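PDB 5I20: aromatic amino acid exporter YddG from Starkeya novella, which exports a broad range of amino acids, among them threonine, methionine, lysine and glutamate, across the bacterial inner membrane. Local coordinates for residues A247-T252 with I269-I274; Y166-R171 with G235-L240. One frame throughout, in Å; residues are numbered along the deposited sequence.

Contact 1 of 2, residues A247-T252 with I269-I274; sequences APVLST and IACALI
Val249 and Cys271 are the nearest CA pair between segments 247-252 and 269-274, 6.4 Å apart, with the short segment axes 9.8 Å from each other and their N-to-C directions at 141°. This is an antiparallel helical hairpin: helices 246-258 and 265-282 follow one another in the chain, joined by a short periplasmic turn, within an EamA-like region of a DMT-superfamily transporter. No hydrogen bond spans the pair here, and the burial comes mostly from one branched side chain. Val249 points at the facing helix and divides its two methyls between neighbouring targets. With CG1 anti to the backbone N (chi1 174°), that branch lies against the sulfur of Cys271, CG1 to SG 3.6 Å. The other branch, CG2, reaches the methyl of Ala270 (CB, 3.9 Å) and, a little farther off, the CG2 methyl of Ile274 at 4.3 Å. Beside the small Ala270, Val249 CG2 also comes within 3.9 Å of Ala270 O. The Cys271 side chain also touches a bound monoolein, so this edge of the contact adjoins lipid. The helix behind Val249 is covered on another side by helix 119-136, whose Thr132 and Leu135 meet Pro248. One turn on from that proline, Thr252 folds its hydroxyl back onto the helix: OG1 donates to Pro248 O at 3.0 Å, while Thr252 N donates to the same oxygen from the opposite face of the carbonyl plane.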
loop_
_atom_site.group_PDB
_atom_site.type_symbol
_atom_site.label_atom_id
_atom_site.label_comp_id
_atom_site.label_asym_id
_atom_site.label_seq_id
_atom_site.Cartn_x
_atom_site.Cartn_y
_atom_site.Cartn_z
ATOM N N ALA A 247 2.706 -7.568 -4.784
ATOM C CA ALA A 247 3.599 -6.411 -4.721
ATOM C C ALA A 247 5.026 -6.753 -4.265
ATOM O O ALA A 247 5.979 -6.302 -4.896
ATOM C CB ALA A 247 3.002 -5.324 -3.824
ATOM N N PRO A 248 5.189 -7.545 -3.182
ATOM C CA PRO A 248 6.571 -7.898 -2.821
ATOM C C PRO A 248 7.289 -8.716 -3.891
ATOM O O PRO A 248 8.481 -8.513 -4.117
ATOM C CB PRO A 248 6.401 -8.725 -1.543
ATOM C CG PRO A 248 5.110 -8.255 -0.968
ATOM C CD PRO A 248 4.234 -8.001 -2.155
ATOM N N VAL A 249 6.571 -9.627 -4.542
ATOM C CA VAL A 249 7.159 -10.459 -5.587
ATOM C C VAL A 249 7.510 -9.638 -6.821
ATOM O O VAL A 249 8.613 -9.746 -7.359
ATOM C CB VAL A 249 6.210 -11.603 -5.999
ATOM C CG1 VAL A 249 6.782 -12.366 -7.183
ATOM C CG2 VAL A 249 5.968 -12.535 -4.826
ATOM N N LEU A 250 6.567 -8.820 -7.272
ATOM C CA LEU A 250 6.796 -7.967 -8.428
ATOM C C LEU A 250 7.909 -6.966 -8.136
ATOM O O LEU A 250 8.703 -6.638 -9.016
ATOM C CB LEU A 250 5.507 -7.243 -8.826
ATOM C CG LEU A 250 4.437 -8.115 -9.491
ATOM C CD1 LEU A 250 3.140 -7.346 -9.665
ATOM C CD2 LEU A 250 4.928 -8.641 -10.835
ATOM N N SER A 251 7.968 -6.495 -6.892
ATOM C CA SER A 251 9.006 -5.556 -6.474
ATOM C C SER A 251 10.393 -6.166 -6.643
ATOM O O SER A 251 11.296 -5.538 -7.196
ATOM C CB SER A 251 8.790 -5.129 -5.020
ATOM O OG SER A 251 9.743 -4.163 -4.613
ATOM N N THR A 252 10.550 -7.399 -6.175
ATOM C CA THR A 252 11.819 -8.107 -6.290
ATOM C C THR A 252 12.156 -8.411 -7.747
ATOM O O THR A 252 13.313 -8.303 -8.157
ATOM C CB THR A 252 11.800 -9.419 -5.487
ATOM O OG1 THR A 252 11.444 -9.140 -4.127
ATOM C CG2 THR A 252 13.163 -10.089 -5.525
ATOM N N ILE A 269 10.017 -19.597 -5.261
ATOM C CA ILE A 269 8.996 -20.139 -4.370
ATOM C C ILE A 269 7.894 -19.113 -4.096
ATOM O O ILE A 269 6.710 -19.452 -4.107
ATOM C CB ILE A 269 9.609 -20.607 -3.030
ATOM C CG1 ILE A 269 10.564 -21.781 -3.259
ATOM C CG2 ILE A 269 8.525 -21.012 -2.048
ATOM C CD1 ILE A 269 9.879 -23.045 -3.726
ATOM N N ALA A 270 8.284 -17.863 -3.866
ATOM C CA ALA A 270 7.314 -16.793 -3.630
ATOM C C ALA A 270 6.427 -16.588 -4.856
ATOM O O ALA A 270 5.216 -16.408 -4.730
ATOM C CB ALA A 270 8.019 -15.500 -3.262
ATOM N N CYS A 271 7.043 -16.624 -6.037
ATOM C CA CYS A 271 6.317 -16.548 -7.303
ATOM C C CYS A 271 5.251 -17.633 -7.419
ATOM O O CYS A 271 4.103 -17.345 -7.744
ATOM C CB CYS A 271 7.284 -16.657 -8.487
ATOM S SG CYS A 271 8.225 -15.159 -8.836
ATOM N N ALA A 272 5.638 -18.878 -7.160
ATOM C CA ALA A 272 4.705 -19.994 -7.236
ATOM C C ALA A 272 3.546 -19.813 -6.257
ATOM O O ALA A 272 2.388 -20.050 -6.599
ATOM C CB ALA A 272 5.423 -21.306 -6.966
ATOM N N LEU A 273 3.865 -19.375 -5.044
ATOM C CA LEU A 273 2.866 -19.239 -3.989
ATOM C C LEU A 273 1.835 -18.152 -4.290
ATOM O O LEU A 273 0.655 -18.311 -3.979
ATOM C CB LEU A 273 3.552 -18.957 -2.650
ATOM C CG LEU A 273 4.172 -20.186 -1.978
ATOM C CD1 LEU A 273 5.034 -19.792 -0.792
ATOM C CD2 LEU A 273 3.082 -21.159 -1.541
ATOM N N ILE A 274 2.270 -17.055 -4.900
ATOM C CA ILE A 274 1.358 -15.950 -5.171
ATOM C C ILE A 274 0.582 -16.211 -6.464
ATOM O O ILE A 274 -0.559 -15.772 -6.608
ATOM C CB ILE A 274 2.112 -14.587 -5.231
ATOM C CG1 ILE A 274 1.301 -13.488 -4.534
ATOM C CG2 ILE A 274 2.472 -14.193 -6.657
ATOM C CD1 ILE A 274 0.118 -12.984 -5.327
#

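Contact 2 of 2, residues Y166-R171 with G235-L240. With SO4 (sulfate ion), chain K.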
loop_
_atom_site.group_PDB
_atom_site.type_symbol
_atom_site.label_atom_id
_atom_site.label_comp_id
_atom_site.label_asym_id
_atom_site.label_seq_id
_atom_site.Cartn_x
_atom_site.Cartn_y
_atom_site.Cartn_z
ATOM N N TYR A 166 -8.826 1.487 6.634
ATOM C CA TYR A 166 -9.026 2.528 5.631
ATOM C C TYR A 166 -9.491 1.953 4.294
ATOM O O TYR A 166 -10.409 2.480 3.667
ATOM C CB TYR A 166 -7.740 3.331 5.419
ATOM C CG TYR A 166 -7.794 4.213 4.195
ATOM C CD1 TYR A 166 -8.459 5.434 4.223
ATOM C CD2 TYR A 166 -7.191 3.823 3.006
ATOM C CE1 TYR A 166 -8.520 6.242 3.103
ATOM C CE2 TYR A 166 -7.245 4.623 1.883
ATOM C CZ TYR A 166 -7.912 5.830 1.936
ATOM O OH TYR A 166 -7.963 6.626 0.817
ATOM N N SER A 167 -8.848 0.873 3.863
ATOM C CA SER A 167 -9.165 0.246 2.584
ATOM C C SER A 167 -10.559 -0.371 2.574
ATOM O O SER A 167 -11.359 -0.111 1.674
ATOM C CB SER A 167 -8.129 -0.826 2.244
ATOM O OG SER A 167 -6.836 -0.266 2.113
ATOM N N VAL A 168 -10.841 -1.198 3.574
ATOM C CA VAL A 168 -12.132 -1.866 3.670
ATOM C C VAL A 168 -13.260 -0.864 3.915
ATOM O O VAL A 168 -14.336 -0.977 3.325
ATOM C CB VAL A 168 -12.121 -2.932 4.789
ATOM C CG1 VAL A 168 -13.514 -3.491 5.025
ATOM C CG2 VAL A 168 -11.146 -4.048 4.439
ATOM N N ALA A 169 -13.008 0.125 4.769
ATOM C CA ALA A 169 -14.029 1.120 5.098
ATOM C C ALA A 169 -14.295 2.079 3.939
ATOM O O ALA A 169 -15.276 2.825 3.958
ATOM C CB ALA A 169 -13.631 1.903 6.339
ATOM N N SER A 170 -13.425 2.061 2.934
ATOM C CA SER A 170 -13.620 2.897 1.754
ATOM C C SER A 170 -14.893 2.513 1.004
ATOM O O SER A 170 -15.525 3.367 0.378
ATOM C CB SER A 170 -12.411 2.809 0.820
ATOM O OG SER A 170 -11.268 3.394 1.418
ATOM N N ARG A 171 -15.277 1.240 1.069
ATOM C CA ARG A 171 -16.501 0.799 0.404
ATOM C C ARG A 171 -17.733 1.437 1.043
ATOM O O ARG A 171 -18.735 1.673 0.373
ATOM C CB ARG A 171 -16.623 -0.727 0.425
ATOM C CG ARG A 171 -17.919 -1.236 -0.189
ATOM C CD ARG A 171 -17.766 -2.622 -0.778
ATOM N NE ARG A 171 -16.883 -2.619 -1.938
ATOM C CZ ARG A 171 -17.130 -3.274 -3.066
ATOM N NH1 ARG A 171 -18.241 -3.990 -3.192
ATOM N NH2 ARG A 171 -16.267 -3.213 -4.070
ATOM N N GLY A 235 -14.815 -2.625 -6.826
ATOM C CA GLY A 235 -14.191 -3.876 -7.213
ATOM C C GLY A 235 -14.359 -4.968 -6.178
ATOM O O GLY A 235 -15.172 -4.859 -5.263
ATOM N N ASP A 236 -13.576 -6.030 -6.331
ATOM C CA ASP A 236 -13.617 -7.159 -5.413
ATOM C C ASP A 236 -12.564 -6.986 -4.321
ATOM O O ASP A 236 -11.384 -7.270 -4.531
ATOM C CB ASP A 236 -13.397 -8.468 -6.176
ATOM C CG ASP A 236 -13.804 -9.687 -5.378
ATOM O OD1 ASP A 236 -13.736 -9.643 -4.134
ATOM O OD2 ASP A 236 -14.195 -10.697 -5.997
ATOM N N VAL A 237 -13.008 -6.527 -3.155
ATOM C CA VAL A 237 -12.121 -6.235 -2.032
ATOM C C VAL A 237 -11.345 -7.454 -1.528
ATOM O O VAL A 237 -10.148 -7.359 -1.245
ATOM C CB VAL A 237 -12.911 -5.635 -0.848
ATOM C CG1 VAL A 237 -11.997 -5.405 0.350
ATOM C CG2 VAL A 237 -13.581 -4.337 -1.261
ATOM N N ARG A 238 -12.010 -8.599 -1.406
ATOM C CA ARG A 238 -11.333 -9.765 -0.851
ATOM C C ARG A 238 -10.299 -10.293 -1.840
ATOM O O ARG A 238 -9.279 -10.851 -1.443
ATOM C CB ARG A 238 -12.332 -10.863 -0.455
ATOM C CG ARG A 238 -13.203 -11.412 -1.571
ATOM C CD ARG A 238 -14.649 -10.974 -1.400
ATOM N NE ARG A 238 -15.590 -12.063 -1.639
ATOM C CZ ARG A 238 -16.111 -12.363 -2.826
ATOM N NH1 ARG A 238 -15.785 -11.655 -3.898
ATOM N NH2 ARG A 238 -16.962 -13.374 -2.942
ATOM N N LEU A 239 -10.554 -10.088 -3.126
ATOM C CA LEU A 239 -9.612 -10.504 -4.156
ATOM C C LEU A 239 -8.415 -9.558 -4.232
ATOM O O LEU A 239 -7.275 -10.004 -4.374
ATOM C CB LEU A 239 -10.310 -10.588 -5.515
ATOM C CG LEU A 239 -9.476 -11.172 -6.657
ATOM C CD1 LEU A 239 -8.867 -12.502 -6.243
ATOM C CD2 LEU A 239 -10.330 -11.338 -7.902
ATOM N N LEU A 240 -8.676 -8.257 -4.137
ATOM C CA LEU A 240 -7.603 -7.266 -4.164
ATOM C C LEU A 240 -6.707 -7.408 -2.936
ATOM O O LEU A 240 -5.518 -7.090 -2.984
ATOM C CB LEU A 240 -8.174 -5.846 -4.257
ATOM C CG LEU A 240 -8.736 -5.450 -5.627
ATOM C CD1 LEU A 240 -9.546 -4.166 -5.538
ATOM C CD2 LEU A 240 -7.612 -5.302 -6.648
HETATM S S SO4 K . -19.001 -14.284 -5.558
HETATM O O1 SO4 K . -20.128 -14.856 -6.289
HETATM O O2 SO4 K . -19.238 -14.411 -4.124
HETATM O O3 SO4 K . -17.780 -14.998 -5.917
HETATM O O4 SO4 K . -18.862 -12.873 -5.901
#
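At the cytoplasmic end of the bundle, Arg171 runs alongside Val237 at the N-cap turn of helix 237-243, whose cap is Asp236. The arginine leaves its backbone with CG anti to N (chi1 177°) and bends at its third torsion, which brings NE to 3.8 Å from Val237 CG2, approached obliquely to the guanidinium plane. The two side chains slide past each other in opposite directions, while NE donates to Met232 O. One turn back along helix 150-169, Val168 CG2 makes a looser apolar contact with Val237 CG1. This joins two transmembrane helices of one EamA-like region where they meet the cytoplasm. The cap itself is reinforced by Arg238: its NH1 donates nearly straight to Asp236 OD1 (2.9 Å, 163°) and pairs with OD2 at 2.8 Å, while OD1 also takes a weak bond from Leu239 N. A leucine in place of Arg238 would probably cost the capping carboxylate its close charged mate and leave it freer to turn. Beyond it, Arg238 NH2 bonds to Arg116 O and weakly to O2 of a sulfate, probably from the crystallisation liquor, which Arg118 NH2 also binds.

The two contacts illustrate how chemistry follows depth along a membrane helix. Residues 237-258 form one transmembrane span made of two successive helices: contact 2 holds its cytoplasmic start, contact 1 its later half, and their centres lie 21 Å apart, with nearest atoms about 8 Å apart. Contact 1 is partly buried, pairs the span with the helix that follows it, and is purely apolar, with lipid at its margin. Contact 2 is more buried and reaches across 63 intervening residues to helix 150-169; there Val168 and Arg171 both cross to Val237, while the salt bridge stays inside 235-240 and Arg171 bonds to Met232, outside both segments.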